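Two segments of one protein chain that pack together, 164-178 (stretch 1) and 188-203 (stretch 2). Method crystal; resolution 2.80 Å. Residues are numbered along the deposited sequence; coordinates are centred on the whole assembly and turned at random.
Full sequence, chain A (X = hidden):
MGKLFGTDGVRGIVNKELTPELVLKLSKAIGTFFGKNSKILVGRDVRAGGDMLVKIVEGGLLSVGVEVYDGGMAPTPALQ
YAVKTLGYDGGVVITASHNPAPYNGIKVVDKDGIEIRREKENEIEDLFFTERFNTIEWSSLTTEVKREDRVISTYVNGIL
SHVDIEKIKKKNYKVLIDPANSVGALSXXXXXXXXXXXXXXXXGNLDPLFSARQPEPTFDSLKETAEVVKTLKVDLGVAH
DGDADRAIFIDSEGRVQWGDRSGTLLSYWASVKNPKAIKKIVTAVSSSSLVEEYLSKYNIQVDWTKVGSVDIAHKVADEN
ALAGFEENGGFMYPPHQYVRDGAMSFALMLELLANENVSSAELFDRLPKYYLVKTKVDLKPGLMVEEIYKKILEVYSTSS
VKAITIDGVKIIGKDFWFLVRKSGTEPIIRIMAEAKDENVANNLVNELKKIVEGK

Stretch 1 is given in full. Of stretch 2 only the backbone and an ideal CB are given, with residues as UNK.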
ATOM      1  N   ASP A 164      13.041  16.237  11.353  1.00 44.39           N
ATOM      2  CA  ASP A 164      13.650  17.518  11.662  1.00 45.06           C
ATOM      3  C   ASP A 164      13.177  18.504  10.620  1.00 44.84           C
ATOM      4  O   ASP A 164      13.829  18.662   9.596  1.00 44.86           O
ATOM      5  CB  ASP A 164      15.161  17.399  11.553  1.00 47.14           C
ATOM      6  CG  ASP A 164      15.878  18.638  12.024  1.00 48.59           C
ATOM      7  OD1 ASP A 164      15.348  19.763  11.820  1.00 49.54           O
ATOM      8  OD2 ASP A 164      16.985  18.473  12.586  1.00 48.80           O
ATOM      9  N   ILE A 165      12.067  19.182  10.869  1.00 45.00           N
ATOM     10  CA  ILE A 165      11.554  20.129   9.889  1.00 46.07           C
ATOM     11  C   ILE A 165      12.530  21.215   9.445  1.00 47.46           C
ATOM     12  O   ILE A 165      12.592  21.563   8.262  1.00 47.95           O
ATOM     13  CB  ILE A 165      10.310  20.829  10.394  1.00 45.30           C
ATOM     14  CG1 ILE A 165       9.224  19.797  10.671  1.00 44.28           C
ATOM     15  CG2 ILE A 165       9.859  21.879   9.368  1.00 44.88           C
ATOM     16  CD1 ILE A 165       7.927  20.418  11.115  1.00 43.28           C
ATOM     17  N   GLU A 166      13.285  21.763  10.387  1.00 48.78           N
ATOM     18  CA  GLU A 166      14.235  22.810  10.042  1.00 49.52           C
ATOM     19  C   GLU A 166      15.388  22.287   9.180  1.00 49.74           C
ATOM     20  O   GLU A 166      15.696  22.868   8.134  1.00 49.31           O
ATOM     21  CB  GLU A 166      14.747  23.487  11.317  1.00 49.36           C
ATOM     22  CG  GLU A 166      13.682  24.329  12.018  1.00 49.88           C
ATOM     23  CD  GLU A 166      12.917  25.257  11.050  1.00 51.12           C
ATOM     24  OE1 GLU A 166      13.553  25.843  10.138  1.00 51.38           O
ATOM     25  OE2 GLU A 166      11.680  25.416  11.207  1.00 50.60           O
ATOM     26  N   LYS A 167      16.012  21.190   9.604  1.00 49.92           N
ATOM     27  CA  LYS A 167      17.118  20.612   8.848  1.00 50.63           C
ATOM     28  C   LYS A 167      16.755  20.477   7.367  1.00 51.37           C
ATOM     29  O   LYS A 167      17.502  20.921   6.489  1.00 52.04           O
ATOM     30  CB  LYS A 167      17.496  19.246   9.440  1.00 50.63           C
ATOM     31  CG  LYS A 167      18.449  18.379   8.606  1.00 51.28           C
ATOM     32  CD  LYS A 167      19.820  18.995   8.390  1.00 53.32           C
ATOM     33  CE  LYS A 167      20.739  18.054   7.584  1.00 54.75           C
ATOM     34  NZ  LYS A 167      21.838  18.747   6.801  1.00 54.51           N
ATOM     35  N   ILE A 168      15.593  19.890   7.092  1.00 51.46           N
ATOM     36  CA  ILE A 168      15.134  19.683   5.725  1.00 50.96           C
ATOM     37  C   ILE A 168      14.758  20.999   5.068  1.00 50.70           C
ATOM     38  O   ILE A 168      15.018  21.211   3.884  1.00 50.43           O
ATOM     39  CB  ILE A 168      13.900  18.756   5.698  1.00 51.45           C
ATOM     40  CG1 ILE A 168      14.254  17.413   6.332  1.00 51.77           C
ATOM     41  CG2 ILE A 168      13.413  18.560   4.271  1.00 50.78           C
ATOM     42  CD1 ILE A 168      13.043  16.554   6.657  1.00 53.75           C
ATOM     43  N   LYS A 169      14.135  21.880   5.838  1.00 50.56           N
ATOM     44  CA  LYS A 169      13.703  23.158   5.303  1.00 50.95           C
ATOM     45  C   LYS A 169      14.911  23.905   4.769  1.00 51.06           C
ATOM     46  O   LYS A 169      14.827  24.633   3.778  1.00 50.89           O
ATOM     47  CB  LYS A 169      13.001  23.986   6.390  1.00 50.64           C
ATOM     48  CG  LYS A 169      12.022  25.003   5.825  1.00 51.37           C
ATOM     49  CD  LYS A 169      11.476  25.952   6.878  1.00 51.26           C
ATOM     50  CE  LYS A 169      10.795  25.212   8.006  1.00 51.99           C
ATOM     51  NZ  LYS A 169      10.413  26.133   9.122  1.00 51.86           N
ATOM     52  N   LYS A 170      16.042  23.690   5.428  1.00 51.57           N
ATOM     53  CA  LYS A 170      17.297  24.337   5.067  1.00 52.33           C
ATOM     54  C   LYS A 170      17.789  23.948   3.679  1.00 51.57           C
ATOM     55  O   LYS A 170      18.284  24.791   2.936  1.00 51.11           O
ATOM     56  CB  LYS A 170      18.362  23.999   6.125  1.00 54.20           C
ATOM     57  CG  LYS A 170      19.793  24.423   5.808  1.00 56.45           C
ATOM     58  CD  LYS A 170      20.717  24.112   7.006  1.00 59.03           C
ATOM     59  CE  LYS A 170      22.208  24.389   6.711  1.00 60.30           C
ATOM     60  NZ  LYS A 170      22.493  25.809   6.295  1.00 61.42           N
ATOM     61  N   LYS A 171      17.648  22.670   3.336  1.00 50.52           N
ATOM     62  CA  LYS A 171      18.094  22.159   2.047  1.00 49.36           C
ATOM     63  C   LYS A 171      17.286  22.715   0.882  1.00 49.08           C
ATOM     64  O   LYS A 171      17.666  22.564  -0.276  1.00 48.81           O
ATOM     65  CB  LYS A 171      17.997  20.637   2.045  1.00 49.13           C
ATOM     66  CG  LYS A 171      18.875  19.957   3.073  1.00 49.36           C
ATOM     67  CD  LYS A 171      20.338  19.935   2.659  1.00 49.44           C
ATOM     68  CE  LYS A 171      21.201  19.335   3.752  1.00 50.54           C
ATOM     69  NZ  LYS A 171      22.592  19.089   3.281  1.00 50.54           N
ATOM     70  N   ASN A 172      16.179  23.376   1.199  1.00 49.19           N
ATOM     71  CA  ASN A 172      15.276  23.923   0.191  1.00 48.27           C
ATOM     72  C   ASN A 172      15.251  23.011  -1.043  1.00 46.53           C
ATOM     73  O   ASN A 172      15.773  23.355  -2.094  1.00 45.80           O
ATOM     74  CB  ASN A 172      15.719  25.311  -0.249  1.00 50.64           C
ATOM     75  CG  ASN A 172      14.758  25.922  -1.247  1.00 53.03           C
ATOM     76  OD1 ASN A 172      13.550  25.642  -1.201  1.00 54.01           O
ATOM     77  ND2 ASN A 172      15.273  26.766  -2.145  1.00 53.59           N
ATOM     78  N   TYR A 173      14.642  21.851  -0.906  1.00 44.60           N
ATOM     79  CA  TYR A 173      14.625  20.890  -1.999  1.00 42.46           C
ATOM     80  C   TYR A 173      13.672  21.287  -3.120  1.00 41.77           C
ATOM     81  O   TYR A 173      12.707  22.015  -2.907  1.00 41.40           O
ATOM     82  CB  TYR A 173      14.224  19.520  -1.466  1.00 40.96           C
ATOM     83  CG  TYR A 173      15.337  18.780  -0.769  1.00 39.64           C
ATOM     84  CD1 TYR A 173      16.562  18.575  -1.393  1.00 38.68           C
ATOM     85  CD2 TYR A 173      15.154  18.252   0.503  1.00 39.74           C
ATOM     86  CE1 TYR A 173      17.580  17.858  -0.762  1.00 38.21           C
ATOM     87  CE2 TYR A 173      16.167  17.532   1.144  1.00 39.15           C
ATOM     88  CZ  TYR A 173      17.377  17.341   0.507  1.00 38.37           C
ATOM     89  OH  TYR A 173      18.372  16.629   1.131  1.00 37.59           O
ATOM     90  N   LYS A 174      13.961  20.798  -4.319  1.00 40.91           N
ATOM     91  CA  LYS A 174      13.132  21.059  -5.488  1.00 40.65           C
ATOM     92  C   LYS A 174      12.470  19.707  -5.826  1.00 40.26           C
ATOM     93  O   LYS A 174      13.101  18.846  -6.440  1.00 41.51           O
ATOM     94  CB  LYS A 174      14.017  21.537  -6.641  1.00 40.67           C
ATOM     95  CG  LYS A 174      13.277  22.350  -7.692  1.00 42.56           C
ATOM     96  CD  LYS A 174      14.072  22.488  -9.000  1.00 43.79           C
ATOM     97  CE  LYS A 174      13.201  23.112 -10.117  1.00 45.16           C
ATOM     98  NZ  LYS A 174      13.769  23.069 -11.513  1.00 45.03           N
ATOM     99  N   VAL A 175      11.211  19.513  -5.434  1.00 38.48           N
ATOM    100  CA  VAL A 175      10.533  18.232  -5.669  1.00 36.39           C
ATOM    101  C   VAL A 175       9.369  18.228  -6.642  1.00 35.25           C
ATOM    102  O   VAL A 175       8.751  19.262  -6.893  1.00 35.42           O
ATOM    103  CB  VAL A 175       9.986  17.615  -4.326  1.00 36.46           C
ATOM    104  CG1 VAL A 175      11.126  17.334  -3.362  1.00 36.12           C
ATOM    105  CG2 VAL A 175       8.974  18.541  -3.683  1.00 35.26           C
ATOM    106  N   LEU A 176       9.073  17.053  -7.196  1.00 34.05           N
ATOM    107  CA  LEU A 176       7.917  16.898  -8.097  1.00 32.53           C
ATOM    108  C   LEU A 176       6.995  15.849  -7.468  1.00 31.50           C
ATOM    109  O   LEU A 176       7.452  14.815  -6.983  1.00 31.02           O
ATOM    110  CB  LEU A 176       8.329  16.468  -9.509  1.00 31.52           C
ATOM    111  CG  LEU A 176       7.131  16.050 -10.367  1.00 31.39           C
ATOM    112  CD1 LEU A 176       7.369  16.229 -11.851  1.00 29.78           C
ATOM    113  CD2 LEU A 176       6.856  14.590 -10.065  1.00 32.47           C
ATOM    114  N   ILE A 177       5.697  16.138  -7.468  1.00 30.29           N
ATOM    115  CA  ILE A 177       4.700  15.249  -6.892  1.00 28.40           C
ATOM    116  C   ILE A 177       3.624  14.846  -7.908  1.00 28.28           C
ATOM    117  O   ILE A 177       2.977  15.695  -8.525  1.00 26.78           O
ATOM    118  CB  ILE A 177       4.050  15.918  -5.681  1.00 28.00           C
ATOM    119  CG1 ILE A 177       5.106  16.160  -4.593  1.00 27.61           C
ATOM    120  CG2 ILE A 177       2.938  15.061  -5.155  1.00 28.36           C
ATOM    121  CD1 ILE A 177       4.598  16.897  -3.353  1.00 25.43           C
ATOM    122  N   ASP A 178       3.467  13.533  -8.084  1.00 28.91           N
ATOM    123  CA  ASP A 178       2.491  12.958  -9.009  1.00 28.91           C
ATOM    124  C   ASP A 178       1.441  12.202  -8.204  1.00 28.37           C
ATOM    125  O   ASP A 178       1.565  10.996  -7.968  1.00 28.33           O
ATOM    126  CB  ASP A 178       3.198  12.007  -9.980  1.00 30.84           C
ATOM    127  CG  ASP A 178       2.277  11.495 -11.098  1.00 32.13           C
ATOM    128  OD1 ASP A 178       1.090  11.877 -11.144  1.00 31.97           O
ATOM    129  OD2 ASP A 178       2.759  10.704 -11.941  1.00 33.73           O
ATOM    130  N   UNK A 188       0.256  15.421   0.332  1.00 30.06           N
ATOM    131  CA  UNK A 188       1.698  15.333   0.121  1.00 30.04           C
ATOM    132  C   UNK A 188       2.291  16.725  -0.143  1.00 29.01           C
ATOM    133  O   UNK A 188       3.328  17.075   0.409  1.00 27.49           O
ATOM    134  CB  UNK A 188       2.009  14.391  -1.044  1.00 30.04           C
ATOM    135  N   UNK A 189       1.621  17.545  -0.966  1.00 28.53           N
ATOM    136  CA  UNK A 189       2.158  18.880  -1.236  1.00 29.19           C
ATOM    137  C   UNK A 189       2.198  19.740   0.031  1.00 29.91           C
ATOM    138  O   UNK A 189       3.045  20.619   0.184  1.00 30.66           O
ATOM    139  CB  UNK A 189       1.321  19.576  -2.312  1.00 29.19           C
ATOM    140  N   UNK A 190       1.269  19.484   0.937  1.00 30.16           N
ATOM    141  CA  UNK A 190       1.221  20.242   2.163  1.00 30.05           C
ATOM    142  C   UNK A 190       2.424  19.871   3.002  1.00 31.19           C
ATOM    143  O   UNK A 190       3.077  20.740   3.572  1.00 32.26           O
ATOM    144  CB  UNK A 190      -0.084  19.992   2.922  1.00 30.05           C
ATOM    145  N   UNK A 191       2.746  18.588   3.074  1.00 32.23           N
ATOM    146  CA  UNK A 191       3.916  18.218   3.864  1.00 33.14           C
ATOM    147  C   UNK A 191       5.160  18.841   3.207  1.00 33.18           C
ATOM    148  O   UNK A 191       6.025  19.363   3.907  1.00 34.30           O
ATOM    149  CB  UNK A 191       4.049  16.698   3.972  1.00 33.14           C
ATOM    150  N   UNK A 192       5.234  18.828   1.876  1.00 32.57           N
ATOM    151  CA  UNK A 192       6.381  19.420   1.176  1.00 32.77           C
ATOM    152  C   UNK A 192       6.544  20.896   1.566  1.00 33.06           C
ATOM    153  O   UNK A 192       7.654  21.359   1.865  1.00 32.44           O
ATOM    154  CB  UNK A 192       6.210  19.288  -0.339  1.00 32.77           C
ATOM    155  N   UNK A 193       5.428  21.621   1.560  1.00 33.02           N
ATOM    156  CA  UNK A 193       5.412  23.033   1.919  1.00 33.34           C
ATOM    157  C   UNK A 193       5.970  23.279   3.321  1.00 33.70           C
ATOM    158  O   UNK A 193       6.632  24.294   3.571  1.00 33.17           O
ATOM    159  CB  UNK A 193       3.985  23.578   1.825  1.00 33.34           C
ATOM    160  N   UNK A 194       5.707  22.358   4.240  1.00 34.23           N
ATOM    161  CA  UNK A 194       6.210  22.528   5.595  1.00 35.31           C
ATOM    162  C   UNK A 194       7.708  22.326   5.617  1.00 36.06           C
ATOM    163  O   UNK A 194       8.403  22.976   6.386  1.00 36.33           O
ATOM    164  CB  UNK A 194       5.525  21.558   6.560  1.00 35.31           C
ATOM    165  N   UNK A 195       8.208  21.422   4.779  1.00 36.91           N
ATOM    166  CA  UNK A 195       9.648  21.169   4.724  1.00 37.33           C
ATOM    167  C   UNK A 195      10.293  22.155   3.739  1.00 37.93           C
ATOM    168  O   UNK A 195      11.387  21.939   3.235  1.00 38.28           O
ATOM    169  CB  UNK A 195       9.933  19.723   4.313  1.00 37.33           C
ATOM    170  N   UNK A 196       9.595  23.251   3.485  1.00 38.10           N
ATOM    171  CA  UNK A 196      10.093  24.258   2.579  1.00 40.14           C
ATOM    172  C   UNK A 196      10.719  23.830   1.252  1.00 41.75           C
ATOM    173  O   UNK A 196      11.897  24.107   1.013  1.00 43.53           O
ATOM    174  CB  UNK A 196      11.135  25.080   3.341  1.00 40.14           C
ATOM    175  N   UNK A 197       9.961  23.187   0.369  1.00 41.46           N
ATOM    176  CA  UNK A 197      10.521  22.781  -0.916  1.00 41.29           C
ATOM    177  C   UNK A 197       9.917  23.641  -2.018  1.00 40.68           C
ATOM    178  O   UNK A 197       8.926  24.328  -1.799  1.00 39.59           O
ATOM    179  CB  UNK A 197      10.265  21.297  -1.184  1.00 41.29           C
ATOM    180  N   UNK A 198      10.526  23.611  -3.201  1.00 39.95           N
ATOM    181  CA  UNK A 198       9.948  24.307  -4.341  1.00 39.41           C
ATOM    182  C   UNK A 198       9.107  23.121  -4.819  1.00 39.48           C
ATOM    183  O   UNK A 198       9.646  22.027  -5.038  1.00 39.70           O
ATOM    184  CB  UNK A 198      10.941  24.880  -5.354  1.00 39.41           C
ATOM    185  N   UNK A 199       7.798  23.312  -4.949  1.00 38.81           N
ATOM    186  CA  UNK A 199       6.917  22.212  -5.325  1.00 38.00           C
ATOM    187  C   UNK A 199       6.319  22.273  -6.716  1.00 38.26           C
ATOM    188  O   UNK A 199       5.719  23.272  -7.100  1.00 39.31           O
ATOM    189  CB  UNK A 199       5.770  22.133  -4.315  1.00 38.00           C
ATOM    190  N   UNK A 200       6.502  21.195  -7.473  1.00 38.08           N
ATOM    191  CA  UNK A 200       5.940  21.081  -8.814  1.00 37.66           C
ATOM    192  C   UNK A 200       5.082  19.821  -8.780  1.00 37.66           C
ATOM    193  O   UNK A 200       5.570  18.748  -8.385  1.00 38.40           O
ATOM    194  CB  UNK A 200       7.019  21.019  -9.897  1.00 37.66           C
ATOM    195  N   UNK A 201       3.818  19.921  -9.167  1.00 35.91           N
ATOM    196  CA  UNK A 201       3.015  18.722  -9.171  1.00 34.61           C
ATOM    197  C   UNK A 201       2.481  18.503 -10.565  1.00 33.97           C
ATOM    198  O   UNK A 201       2.088  19.446 -11.281  1.00 33.41           O
ATOM    199  CB  UNK A 201       1.877  18.810  -8.152  1.00 34.61           C
ATOM    200  N   UNK A 202       2.509  17.237 -10.955  1.00 33.13           N
ATOM    201  CA  UNK A 202       2.012  16.824 -12.245  1.00 31.49           C
ATOM    202  C   UNK A 202       0.760  16.071 -11.826  1.00 31.25           C
ATOM    203  O   UNK A 202       0.768  15.300 -10.858  1.00 29.64           O
ATOM    204  CB  UNK A 202       3.003  15.993 -13.063  1.00 31.49           C
ATOM    205  N   UNK A 203      -0.339  16.372 -12.502  1.00 31.61           N
ATOM    206  CA  UNK A 203      -1.617  15.739 -12.208  1.00 31.58           C
ATOM    207  C   UNK A 203      -2.101  16.003 -10.784  1.00 30.87           C
ATOM    208  O   UNK A 203      -2.650  15.123 -10.129  1.00 30.40           O
ATOM    209  CB  UNK A 203      -1.509  14.231 -12.440  1.00 31.58           C
TER

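Stretch 2 runs as a helix, a turn and a strand, and the strand lies beside 174-178 in parallel. The helix, nearly antiparallel to that strand, covers the face that carries V175 and I177.

At position 188 the CA-to-CB bond points toward stretch 1, and the ideal CB sits 4.3 Å from I177 CG2. A small or branched residue with a methyl to offer would fit. The residue is T188, whose CG2 comes 3.5 Å from I177 CD1, while its hydroxyl bonds elsewhere in the structure. Position 189 points sideways, its ideal CB 4.4 Å from I177 CD1; near the start of a helix, proline is tolerated along with many apolar residues. P189 places CG 4.1 Å from I177 CD1.

Positions 190, 191 and 193 have nothing of stretch 1 near their ideal CB, so this contact hardly constrains them; they are L190, V191 and R193. Position 192 differs. Its CB points toward the strand, 4.2 Å from I177 CD1 and 4.4 Å from V175 CG2, a distance already right for methyl packing. Small residues suit it, and A192 fills it with one methyl.

At 194 the ideal CB is 5.2 Å from I165 CG2 and points sideways, leaving the choice loose. It is A194, and its backbone does the touching: O lies 3.5 Å from I165 CG2. Position 195 leaves helical geometry with its ideal CB 3.7 Å from I168 CG2, an apolar site calling for leucine, isoleucine or methionine. L195 packs CB there and reaches I165, CD2 to CG2 at 4.0 Å.

Position 196 is the strictest. Its phi is positive, and an ideal CB would lie 2.6 Å from K169 CG, a clash. Both facts ask for glycine, and G196 lets the turn pass close to the lysine.

At 197 the ideal CB is tight against Y173 O, at 3.1 Å, but lies 3.9 Å from V175 CG2; a modest, mostly apolar side chain is indicated. C197 meets both demands, with SG 4.3 Å from Y173 CB.

From here the backbone holds the register. N of 198 donates to Y173 O (2.7 Å), and its O accepts from V175 N (3.0 Å); N of 200 donates to V175 O (3.0 Å), and its O accepts from I177 N (2.8 Å). Position 198 shares a face with K174, whose aliphatic stem invites a long chain: K198 meets it partway, CD 4.0 Å from K174 CG, before its end leads away. Position 199 turns to the V175 face, where beta-branched apolar residues suit; I199 brings CG2 within 4.2 Å of I177 CD1. Position 200, on the K174 face, could take a long or aromatic residue. Y200 puts OH 2.9 Å from K174 CE and accepts a hydrogen bond there from K198 NZ. At 201 the side chain joins the V175 and I177 face, and the ideal CB lies 3.3 Å from I177 O, so a compact or beta-branched residue fits; T201 sets CG2 4.1 Å from I177 CB.

At 202, N donates to I177 O (2.9 Å), and apolar bulk can meet L176: I202 CG2 lies 4.1 Å from L176 CD2. Position 203 has positive phi and faces D178 OD1, favouring asparagine or glycine; N203 ND2 gives that OD1 a weak hydrogen bond at 3.3 Å.

Stretch 2, residues 188-203: TPLVARALGCKIYTIN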
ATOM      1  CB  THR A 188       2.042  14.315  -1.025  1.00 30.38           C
ATOM      2  OG1 THR A 188       1.614  13.016  -0.618  1.00 30.95           O
ATOM      3  CG2 THR A 188       3.558  14.242  -1.300  1.00 29.77           C
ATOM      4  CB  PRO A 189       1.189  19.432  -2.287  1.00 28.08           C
ATOM      5  CG  PRO A 189       0.737  18.240  -2.973  1.00 27.60           C
ATOM      6  CD  PRO A 189       0.480  17.280  -1.847  1.00 28.08           C
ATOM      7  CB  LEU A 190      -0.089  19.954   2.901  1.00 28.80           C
ATOM      8  CG  LEU A 190      -1.205  21.020   2.953  1.00 25.82           C
ATOM      9  CD1 LEU A 190      -1.247  21.885   1.733  1.00 22.94           C
ATOM     10  CD2 LEU A 190      -2.503  20.299   3.137  1.00 24.34           C
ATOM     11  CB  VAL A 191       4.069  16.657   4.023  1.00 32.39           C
ATOM     12  CG1 VAL A 191       2.880  16.088   4.754  1.00 30.97           C
ATOM     13  CG2 VAL A 191       4.158  15.998   2.691  1.00 34.10           C
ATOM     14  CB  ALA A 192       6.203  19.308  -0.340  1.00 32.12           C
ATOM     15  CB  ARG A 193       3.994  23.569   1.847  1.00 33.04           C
ATOM     16  CG  ARG A 193       3.921  25.017   1.466  1.00 33.48           C
ATOM     17  CD  ARG A 193       2.497  25.404   1.217  1.00 34.98           C
ATOM     18  NE  ARG A 193       1.687  25.073   2.384  1.00 37.45           N
ATOM     19  CZ  ARG A 193       0.430  25.468   2.574  1.00 38.34           C
ATOM     20  NH1 ARG A 193      -0.191  26.222   1.675  1.00 39.43           N
ATOM     21  NH2 ARG A 193      -0.211  25.106   3.672  1.00 38.77           N
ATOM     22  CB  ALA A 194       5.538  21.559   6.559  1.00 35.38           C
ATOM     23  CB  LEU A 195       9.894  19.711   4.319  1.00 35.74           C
ATOM     24  CG  LEU A 195       8.992  18.794   5.165  1.00 34.87           C
ATOM     25  CD1 LEU A 195       9.277  17.330   4.890  1.00 33.37           C
ATOM     26  CD2 LEU A 195       9.205  19.101   6.634  1.00 34.05           C
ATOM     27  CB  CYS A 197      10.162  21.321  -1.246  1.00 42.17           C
ATOM     28  SG  CYS A 197      10.224  20.114   0.099  1.00 43.10           S
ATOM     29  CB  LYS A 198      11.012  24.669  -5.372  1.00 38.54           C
ATOM     30  CG  LYS A 198      10.593  25.758  -6.330  1.00 37.72           C
ATOM     31  CD  LYS A 198      11.671  25.971  -7.377  1.00 37.68           C
ATOM     32  CE  LYS A 198      11.449  27.276  -8.131  1.00 37.28           C
ATOM     33  NZ  LYS A 198      10.069  27.362  -8.641  1.00 36.51           N
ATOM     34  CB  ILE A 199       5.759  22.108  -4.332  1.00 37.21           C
ATOM     35  CG1 ILE A 199       6.306  22.074  -2.909  1.00 36.88           C
ATOM     36  CG2 ILE A 199       4.938  20.871  -4.610  1.00 36.58           C
ATOM     37  CD1 ILE A 199       5.268  22.390  -1.867  1.00 36.64           C
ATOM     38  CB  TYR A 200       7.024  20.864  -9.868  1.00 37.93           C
ATOM     39  CG  TYR A 200       8.052  21.955  -9.986  1.00 38.28           C
ATOM     40  CD1 TYR A 200       9.119  22.023  -9.095  1.00 38.44           C
ATOM     41  CD2 TYR A 200       7.964  22.918 -10.998  1.00 37.55           C
ATOM     42  CE1 TYR A 200      10.072  23.015  -9.202  1.00 39.07           C
ATOM     43  CE2 TYR A 200       8.909  23.917 -11.116  1.00 38.23           C
ATOM     44  CZ  TYR A 200       9.962  23.959 -10.213  1.00 39.06           C
ATOM     45  OH  TYR A 200      10.905  24.943 -10.309  1.00 39.43           O
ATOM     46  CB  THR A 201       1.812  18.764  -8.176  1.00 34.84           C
ATOM     47  OG1 THR A 201       0.732  19.493  -8.765  1.00 37.87           O
ATOM     48  CG2 THR A 201       2.201  19.410  -6.864  1.00 33.03           C
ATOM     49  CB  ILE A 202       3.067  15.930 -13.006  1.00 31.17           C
ATOM     50  CG1 ILE A 202       2.545  15.528 -14.367  1.00 31.97           C
ATOM     51  CG2 ILE A 202       3.349  14.656 -12.260  1.00 31.10           C
ATOM     52  CD1 ILE A 202       1.975  16.649 -15.140  1.00 34.11           C
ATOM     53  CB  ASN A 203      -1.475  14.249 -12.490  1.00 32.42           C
ATOM     54  CG  ASN A 203      -0.972  14.007 -13.886  1.00 33.03           C
ATOM     55  OD1 ASN A 203      -1.496  14.598 -14.845  1.00 33.22           O
ATOM     56  ND2 ASN A 203       0.048  13.163 -14.021  1.00 31.70           N
TER
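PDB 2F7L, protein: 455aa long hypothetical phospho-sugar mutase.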